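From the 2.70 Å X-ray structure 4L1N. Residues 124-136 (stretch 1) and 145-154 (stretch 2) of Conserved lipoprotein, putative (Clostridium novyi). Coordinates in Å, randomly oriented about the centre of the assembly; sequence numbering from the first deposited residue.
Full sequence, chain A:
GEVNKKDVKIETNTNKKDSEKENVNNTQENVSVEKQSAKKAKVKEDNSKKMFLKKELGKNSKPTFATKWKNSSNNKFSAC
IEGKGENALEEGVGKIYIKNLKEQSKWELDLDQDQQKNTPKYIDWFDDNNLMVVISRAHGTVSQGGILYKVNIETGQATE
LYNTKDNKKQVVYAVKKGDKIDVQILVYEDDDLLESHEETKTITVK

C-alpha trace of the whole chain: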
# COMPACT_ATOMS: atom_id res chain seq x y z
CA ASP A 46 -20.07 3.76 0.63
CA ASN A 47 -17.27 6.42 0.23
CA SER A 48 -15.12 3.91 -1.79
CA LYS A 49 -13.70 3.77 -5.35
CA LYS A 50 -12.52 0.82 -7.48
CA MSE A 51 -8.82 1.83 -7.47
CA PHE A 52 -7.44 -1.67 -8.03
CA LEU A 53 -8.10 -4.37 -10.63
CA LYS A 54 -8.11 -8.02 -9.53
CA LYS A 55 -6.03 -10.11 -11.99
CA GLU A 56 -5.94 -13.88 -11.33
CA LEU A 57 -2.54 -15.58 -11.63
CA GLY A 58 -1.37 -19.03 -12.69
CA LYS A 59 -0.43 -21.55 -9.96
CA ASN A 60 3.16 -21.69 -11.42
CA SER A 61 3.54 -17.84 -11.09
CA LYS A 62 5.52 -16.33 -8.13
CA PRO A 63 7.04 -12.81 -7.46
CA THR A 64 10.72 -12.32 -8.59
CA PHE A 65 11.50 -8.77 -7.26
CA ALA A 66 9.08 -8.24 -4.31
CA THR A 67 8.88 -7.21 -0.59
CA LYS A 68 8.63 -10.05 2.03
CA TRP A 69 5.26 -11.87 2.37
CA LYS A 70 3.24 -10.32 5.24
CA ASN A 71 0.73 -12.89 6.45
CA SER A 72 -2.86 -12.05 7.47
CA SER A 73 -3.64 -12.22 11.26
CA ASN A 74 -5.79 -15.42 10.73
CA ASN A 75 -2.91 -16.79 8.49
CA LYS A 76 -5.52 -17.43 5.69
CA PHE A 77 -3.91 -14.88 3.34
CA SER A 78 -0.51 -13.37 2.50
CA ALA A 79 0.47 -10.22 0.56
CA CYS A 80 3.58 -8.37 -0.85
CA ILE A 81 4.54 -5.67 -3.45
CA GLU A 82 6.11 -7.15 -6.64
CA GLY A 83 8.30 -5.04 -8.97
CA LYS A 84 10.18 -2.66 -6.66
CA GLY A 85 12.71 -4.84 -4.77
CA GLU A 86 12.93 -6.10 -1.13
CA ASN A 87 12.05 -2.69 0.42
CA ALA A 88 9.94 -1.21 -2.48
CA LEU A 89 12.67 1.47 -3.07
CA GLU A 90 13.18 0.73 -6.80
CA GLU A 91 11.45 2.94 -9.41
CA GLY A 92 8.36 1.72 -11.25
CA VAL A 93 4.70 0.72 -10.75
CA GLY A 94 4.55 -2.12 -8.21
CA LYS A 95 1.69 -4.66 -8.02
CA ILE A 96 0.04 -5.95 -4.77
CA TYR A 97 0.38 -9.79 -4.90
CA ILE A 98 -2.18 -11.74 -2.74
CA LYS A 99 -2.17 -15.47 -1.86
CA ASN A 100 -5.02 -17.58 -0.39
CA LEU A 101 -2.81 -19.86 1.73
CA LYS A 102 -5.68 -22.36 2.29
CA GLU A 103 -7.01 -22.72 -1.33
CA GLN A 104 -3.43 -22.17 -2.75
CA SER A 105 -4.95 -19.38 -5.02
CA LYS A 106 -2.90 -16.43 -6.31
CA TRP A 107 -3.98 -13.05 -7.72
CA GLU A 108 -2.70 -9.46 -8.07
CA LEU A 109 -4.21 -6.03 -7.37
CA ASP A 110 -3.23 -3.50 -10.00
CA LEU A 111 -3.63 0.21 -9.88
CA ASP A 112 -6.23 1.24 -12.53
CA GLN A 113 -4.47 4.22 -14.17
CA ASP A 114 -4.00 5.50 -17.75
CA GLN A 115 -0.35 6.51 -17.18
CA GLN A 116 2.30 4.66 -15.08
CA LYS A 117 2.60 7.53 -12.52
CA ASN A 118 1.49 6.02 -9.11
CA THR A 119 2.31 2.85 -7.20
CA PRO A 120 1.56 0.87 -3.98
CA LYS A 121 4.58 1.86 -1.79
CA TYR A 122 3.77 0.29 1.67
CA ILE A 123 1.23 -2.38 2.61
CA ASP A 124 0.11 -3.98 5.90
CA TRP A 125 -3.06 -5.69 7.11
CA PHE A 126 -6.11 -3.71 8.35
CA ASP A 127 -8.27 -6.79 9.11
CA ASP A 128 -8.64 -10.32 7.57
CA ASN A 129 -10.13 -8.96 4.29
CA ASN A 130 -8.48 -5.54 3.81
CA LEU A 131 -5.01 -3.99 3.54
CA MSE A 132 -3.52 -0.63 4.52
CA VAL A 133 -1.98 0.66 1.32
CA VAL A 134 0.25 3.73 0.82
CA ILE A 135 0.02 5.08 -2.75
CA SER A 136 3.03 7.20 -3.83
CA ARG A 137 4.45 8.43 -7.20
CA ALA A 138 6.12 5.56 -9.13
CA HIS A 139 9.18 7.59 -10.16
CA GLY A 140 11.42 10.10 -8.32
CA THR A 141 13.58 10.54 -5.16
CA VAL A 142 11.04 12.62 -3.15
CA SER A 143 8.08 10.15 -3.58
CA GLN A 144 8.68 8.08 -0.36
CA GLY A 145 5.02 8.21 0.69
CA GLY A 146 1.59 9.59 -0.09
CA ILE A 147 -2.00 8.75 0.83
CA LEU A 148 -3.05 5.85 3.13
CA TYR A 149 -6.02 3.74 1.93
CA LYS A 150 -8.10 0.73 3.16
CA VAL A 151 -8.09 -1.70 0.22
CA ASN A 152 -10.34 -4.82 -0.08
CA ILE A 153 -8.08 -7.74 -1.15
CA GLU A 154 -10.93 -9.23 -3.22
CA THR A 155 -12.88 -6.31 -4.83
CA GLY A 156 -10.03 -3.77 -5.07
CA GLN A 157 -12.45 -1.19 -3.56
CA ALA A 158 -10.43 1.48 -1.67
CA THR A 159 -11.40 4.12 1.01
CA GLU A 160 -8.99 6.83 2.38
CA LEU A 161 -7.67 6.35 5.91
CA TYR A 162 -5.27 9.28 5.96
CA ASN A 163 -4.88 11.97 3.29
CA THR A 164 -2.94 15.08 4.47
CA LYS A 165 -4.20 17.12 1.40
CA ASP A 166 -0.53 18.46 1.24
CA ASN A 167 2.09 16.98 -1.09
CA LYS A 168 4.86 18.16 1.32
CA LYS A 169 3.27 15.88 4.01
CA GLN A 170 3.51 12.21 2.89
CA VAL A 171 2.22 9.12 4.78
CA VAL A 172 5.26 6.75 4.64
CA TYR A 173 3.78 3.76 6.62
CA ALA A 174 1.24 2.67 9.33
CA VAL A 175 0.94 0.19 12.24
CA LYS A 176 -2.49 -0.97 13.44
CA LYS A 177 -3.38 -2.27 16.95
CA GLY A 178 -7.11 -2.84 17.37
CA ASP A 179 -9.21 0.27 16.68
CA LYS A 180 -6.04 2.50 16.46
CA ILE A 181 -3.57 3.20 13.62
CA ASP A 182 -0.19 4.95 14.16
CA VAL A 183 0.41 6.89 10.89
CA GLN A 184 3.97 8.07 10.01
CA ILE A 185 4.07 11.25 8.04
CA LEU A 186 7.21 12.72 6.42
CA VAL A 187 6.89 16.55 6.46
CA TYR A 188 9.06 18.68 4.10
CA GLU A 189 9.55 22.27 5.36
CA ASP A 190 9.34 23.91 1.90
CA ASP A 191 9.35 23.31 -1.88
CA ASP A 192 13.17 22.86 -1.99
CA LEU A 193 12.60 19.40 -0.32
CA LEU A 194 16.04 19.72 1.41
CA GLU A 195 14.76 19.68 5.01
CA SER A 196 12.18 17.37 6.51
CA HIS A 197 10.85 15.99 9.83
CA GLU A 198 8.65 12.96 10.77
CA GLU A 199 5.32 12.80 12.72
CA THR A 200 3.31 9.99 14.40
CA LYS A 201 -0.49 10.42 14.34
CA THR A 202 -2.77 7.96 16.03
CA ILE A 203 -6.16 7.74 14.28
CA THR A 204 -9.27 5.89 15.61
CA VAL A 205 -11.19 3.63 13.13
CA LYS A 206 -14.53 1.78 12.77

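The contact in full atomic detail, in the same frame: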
# COMPACT_ATOMS: atom_id res chain seq x y z
N ASP A 124 0.26 -3.21 4.67
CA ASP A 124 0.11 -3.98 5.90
C ASP A 124 -1.36 -4.29 6.09
O ASP A 124 -2.19 -3.70 5.41
CB ASP A 124 0.70 -3.29 7.12
CG ASP A 124 1.29 -4.26 8.13
OD1 ASP A 124 0.91 -5.47 8.10
OD2 ASP A 124 2.14 -3.81 8.95
N TRP A 125 -1.68 -5.25 6.96
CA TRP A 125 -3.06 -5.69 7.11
C TRP A 125 -3.88 -4.78 8.02
O TRP A 125 -3.39 -4.32 9.04
CB TRP A 125 -3.10 -7.14 7.60
CG TRP A 125 -2.59 -8.09 6.57
CD1 TRP A 125 -1.32 -8.57 6.44
CD2 TRP A 125 -3.36 -8.68 5.50
NE1 TRP A 125 -1.26 -9.47 5.39
CE2 TRP A 125 -2.49 -9.55 4.79
CE3 TRP A 125 -4.70 -8.59 5.09
CZ2 TRP A 125 -2.91 -10.28 3.67
CZ3 TRP A 125 -5.12 -9.33 3.99
CH2 TRP A 125 -4.23 -10.14 3.28
N PHE A 126 -5.14 -4.51 7.61
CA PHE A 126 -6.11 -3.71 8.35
C PHE A 126 -7.00 -4.64 9.17
O PHE A 126 -7.29 -4.37 10.34
CB PHE A 126 -6.94 -2.82 7.40
CG PHE A 126 -7.98 -1.97 8.09
CD1 PHE A 126 -9.27 -2.44 8.29
CD2 PHE A 126 -7.67 -0.69 8.53
CE1 PHE A 126 -10.22 -1.67 8.95
CE2 PHE A 126 -8.62 0.09 9.20
CZ PHE A 126 -9.89 -0.40 9.39
N ASP A 127 -7.47 -5.72 8.53
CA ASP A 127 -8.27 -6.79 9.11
C ASP A 127 -8.04 -8.05 8.23
O ASP A 127 -7.05 -8.10 7.49
CB ASP A 127 -9.76 -6.40 9.29
CG ASP A 127 -10.58 -5.99 8.08
OD1 ASP A 127 -10.27 -6.47 6.95
OD2 ASP A 127 -11.60 -5.27 8.25
N ASP A 128 -8.89 -9.08 8.32
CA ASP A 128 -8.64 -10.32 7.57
C ASP A 128 -9.07 -10.24 6.10
O ASP A 128 -8.80 -11.18 5.35
CB ASP A 128 -9.33 -11.52 8.25
CG ASP A 128 -8.86 -11.75 9.68
OD1 ASP A 128 -7.63 -11.95 9.88
OD2 ASP A 128 -9.71 -11.71 10.60
N ASN A 129 -9.67 -9.11 5.67
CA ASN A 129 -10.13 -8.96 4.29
C ASN A 129 -9.62 -7.70 3.62
O ASN A 129 -9.83 -7.54 2.42
CB ASN A 129 -11.65 -8.97 4.23
CG ASN A 129 -12.26 -10.22 4.79
OD1 ASN A 129 -12.06 -11.33 4.28
ND2 ASN A 129 -12.97 -10.07 5.89
N ASN A 130 -8.97 -6.80 4.37
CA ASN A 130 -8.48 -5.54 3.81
C ASN A 130 -7.04 -5.27 4.19
O ASN A 130 -6.57 -5.70 5.24
CB ASN A 130 -9.34 -4.36 4.28
CG ASN A 130 -10.82 -4.52 4.04
OD1 ASN A 130 -11.35 -4.15 3.00
ND2 ASN A 130 -11.51 -5.06 5.02
N LEU A 131 -6.37 -4.48 3.34
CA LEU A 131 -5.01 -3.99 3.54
C LEU A 131 -4.99 -2.49 3.79
O LEU A 131 -5.93 -1.77 3.43
CB LEU A 131 -4.14 -4.26 2.29
CG LEU A 131 -3.70 -5.67 1.95
CD1 LEU A 131 -3.28 -5.74 0.52
CD2 LEU A 131 -2.56 -6.13 2.84
N MSE A 132 -3.89 -2.02 4.39
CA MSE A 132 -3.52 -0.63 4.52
C MSE A 132 -2.54 -0.41 3.42
O MSE A 132 -1.52 -1.11 3.38
CB MSE A 132 -2.91 -0.32 5.88
CG MSE A 132 -3.95 -0.17 6.98
SE MSE A 132 -3.14 0.27 8.65
CE MSE A 132 -1.67 -1.04 8.70
N VAL A 133 -2.87 0.45 2.46
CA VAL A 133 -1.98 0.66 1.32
C VAL A 133 -1.59 2.15 1.22
O VAL A 133 -2.45 3.03 1.24
CB VAL A 133 -2.60 0.15 -0.03
CG1 VAL A 133 -1.61 0.29 -1.19
CG2 VAL A 133 -3.09 -1.28 0.08
N VAL A 134 -0.28 2.40 1.07
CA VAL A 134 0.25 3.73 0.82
C VAL A 134 0.47 3.83 -0.69
O VAL A 134 1.15 2.98 -1.27
CB VAL A 134 1.53 4.08 1.62
CG1 VAL A 134 2.10 5.43 1.18
CG2 VAL A 134 1.26 4.07 3.12
N ILE A 135 -0.13 4.84 -1.33
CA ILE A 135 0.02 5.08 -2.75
C ILE A 135 0.82 6.35 -2.92
O ILE A 135 0.39 7.43 -2.50
CB ILE A 135 -1.34 5.08 -3.51
CG1 ILE A 135 -1.82 3.61 -3.65
CG2 ILE A 135 -1.20 5.72 -4.90
CD1 ILE A 135 -3.23 3.42 -3.70
N SER A 136 2.03 6.18 -3.50
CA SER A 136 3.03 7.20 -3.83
C SER A 136 3.29 7.26 -5.33
O SER A 136 2.87 6.37 -6.04
CB SER A 136 4.34 6.88 -3.10
OG SER A 136 4.98 5.72 -3.61
N GLY A 145 6.35 8.49 0.18
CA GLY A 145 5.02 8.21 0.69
C GLY A 145 3.94 8.96 -0.04
O GLY A 145 4.20 9.58 -1.06
N GLY A 146 2.73 8.91 0.51
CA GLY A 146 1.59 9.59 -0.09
C GLY A 146 0.34 9.49 0.74
O GLY A 146 0.30 9.97 1.88
N ILE A 147 -0.70 8.88 0.17
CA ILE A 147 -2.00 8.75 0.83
C ILE A 147 -2.17 7.32 1.30
O ILE A 147 -1.81 6.39 0.57
CB ILE A 147 -3.16 9.22 -0.10
CG1 ILE A 147 -2.90 10.66 -0.62
CG2 ILE A 147 -4.50 9.14 0.59
CD1 ILE A 147 -3.56 11.03 -1.92
N LEU A 148 -2.73 7.15 2.52
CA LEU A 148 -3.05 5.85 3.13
C LEU A 148 -4.51 5.53 2.82
O LEU A 148 -5.40 6.38 2.99
CB LEU A 148 -2.78 5.89 4.65
CG LEU A 148 -2.91 4.62 5.49
CD1 LEU A 148 -1.77 3.68 5.25
CD2 LEU A 148 -2.83 4.96 6.97
N TYR A 149 -4.73 4.30 2.30
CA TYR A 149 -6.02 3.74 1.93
C TYR A 149 -6.27 2.42 2.61
O TYR A 149 -5.32 1.71 2.95
CB TYR A 149 -6.08 3.50 0.41
CG TYR A 149 -5.97 4.72 -0.47
CD1 TYR A 149 -7.10 5.44 -0.85
CD2 TYR A 149 -4.74 5.15 -0.95
CE1 TYR A 149 -7.01 6.58 -1.65
CE2 TYR A 149 -4.63 6.28 -1.77
CZ TYR A 149 -5.76 6.99 -2.12
OH TYR A 149 -5.64 8.05 -2.98
N LYS A 150 -7.59 2.04 2.72
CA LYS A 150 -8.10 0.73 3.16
C LYS A 150 -8.51 0.03 1.90
O LYS A 150 -9.44 0.50 1.24
CB LYS A 150 -9.26 0.87 4.15
CG LYS A 150 -9.78 -0.46 4.69
CD LYS A 150 -10.89 -0.27 5.72
CE LYS A 150 -12.27 -0.52 5.19
NZ LYS A 150 -12.99 -1.53 6.02
N VAL A 151 -7.80 -1.03 1.49
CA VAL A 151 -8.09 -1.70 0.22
C VAL A 151 -8.56 -3.16 0.42
O VAL A 151 -7.85 -3.96 1.00
CB VAL A 151 -6.84 -1.64 -0.71
CG1 VAL A 151 -7.10 -2.34 -2.04
CG2 VAL A 151 -6.39 -0.19 -0.91
N ASN A 152 -9.75 -3.48 -0.11
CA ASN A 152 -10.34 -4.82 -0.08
C ASN A 152 -9.55 -5.74 -1.01
O ASN A 152 -9.46 -5.48 -2.21
CB ASN A 152 -11.80 -4.75 -0.49
CG ASN A 152 -12.62 -5.99 -0.19
OD1 ASN A 152 -12.28 -7.12 -0.57
ND2 ASN A 152 -13.75 -5.78 0.46
N ILE A 153 -8.96 -6.81 -0.44
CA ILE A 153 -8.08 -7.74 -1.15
C ILE A 153 -8.80 -8.49 -2.26
O ILE A 153 -8.14 -9.03 -3.16
CB ILE A 153 -7.33 -8.73 -0.21
CG1 ILE A 153 -8.26 -9.74 0.47
CG2 ILE A 153 -6.43 -7.99 0.77
CD1 ILE A 153 -7.64 -11.05 0.74
N GLU A 154 -10.14 -8.51 -2.23
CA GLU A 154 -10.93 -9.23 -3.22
C GLU A 154 -11.51 -8.30 -4.30
O GLU A 154 -11.36 -8.60 -5.48
CB GLU A 154 -12.06 -10.02 -2.51
CG GLU A 154 -12.86 -10.95 -3.39
CD GLU A 154 -12.06 -11.90 -4.27
OE1 GLU A 154 -11.27 -12.70 -3.73
OE2 GLU A 154 -12.23 -11.82 -5.51

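The two stretches pair as neighbouring antiparallel β-strands, joined by a regular ladder of backbone hydrogen bonds and packed through side chains on both faces of the sheet, with 917 Å² buried between them. The strands 130-136 and 147-152 run at 149° to one another, and their register sets Leu 131 against Val 151, Val 133 against Tyr 149, and Ile 135 against Ile 147. Each of these pairs exchanges two hydrogen bonds. Leu 131 N to Val 151 O and Val 151 N to Leu 131 O are both 2.8 Å, as are Val 133 N to Tyr 149 O and Tyr 149 N to Val 133 O. The last pair is looser, with Ile 135 N to Ile 147 O at 3.0 Å and Ile 147 N to Ile 135 O at 3.2 Å. Beyond the strand, Ile 153 N donates to Asn 129 O (3.1 Å), extending the ladder into the adjoining loop. The intervening non-hydrogen-bonded pairs bring CA atoms close to carbonyls, as in the CA-H...O contact of Met 132 CA with Tyr 149 O at 3.3 Å.

Because side chains alternate, the hydrogen-bonded pairs share one face. There Val 133 CG2 meets Val 151 CG2 at 3.6 Å, and Ile 135 CD1 lies 3.6 Å from Tyr 149 CD2, approaching the ring obliquely. At the far end Ile 153, with the most area covered by the other stretch, places CG2 3.8 Å from Leu 131 CG and 3.7 Å from Trp 125 CZ3, so a single methyl serves both neighbours.

The other face carries Asn 130, Met 132, Val 134, Leu 148, Lys 150 and Asn 152. Leu 148 CD1 packs against Val 134 CG2 (3.7 Å) and, more loosely, selenomethionine Met 132 CB (4.2 Å). Lys 150 lays its aliphatic chain over the Phe 126 ring: CD sits 3.7 Å from the centroid of the Phe 126 ring, 16° off the normal, a CH-π contact. Lys 150 NZ stays 4.6 Å from Asp 127 OD2, beyond salt-bridge range. Within its own stretch, Asp 127 OD1 accepts hydrogen bonds from Asn 129 N (3.0 Å) and Asn 130 ND2 (2.7 Å), linking the loop to the first residue of the strand.

At the opposite end of the pairing, Gly 146 comes close to the partner backbone, with its CA 3.5 Å from Ile 135 O. An ideal CB on Gly 146 would lie 2.1 Å from Ile 135 O, a clash, so the observed backbone conformation leaves no room for a side chain.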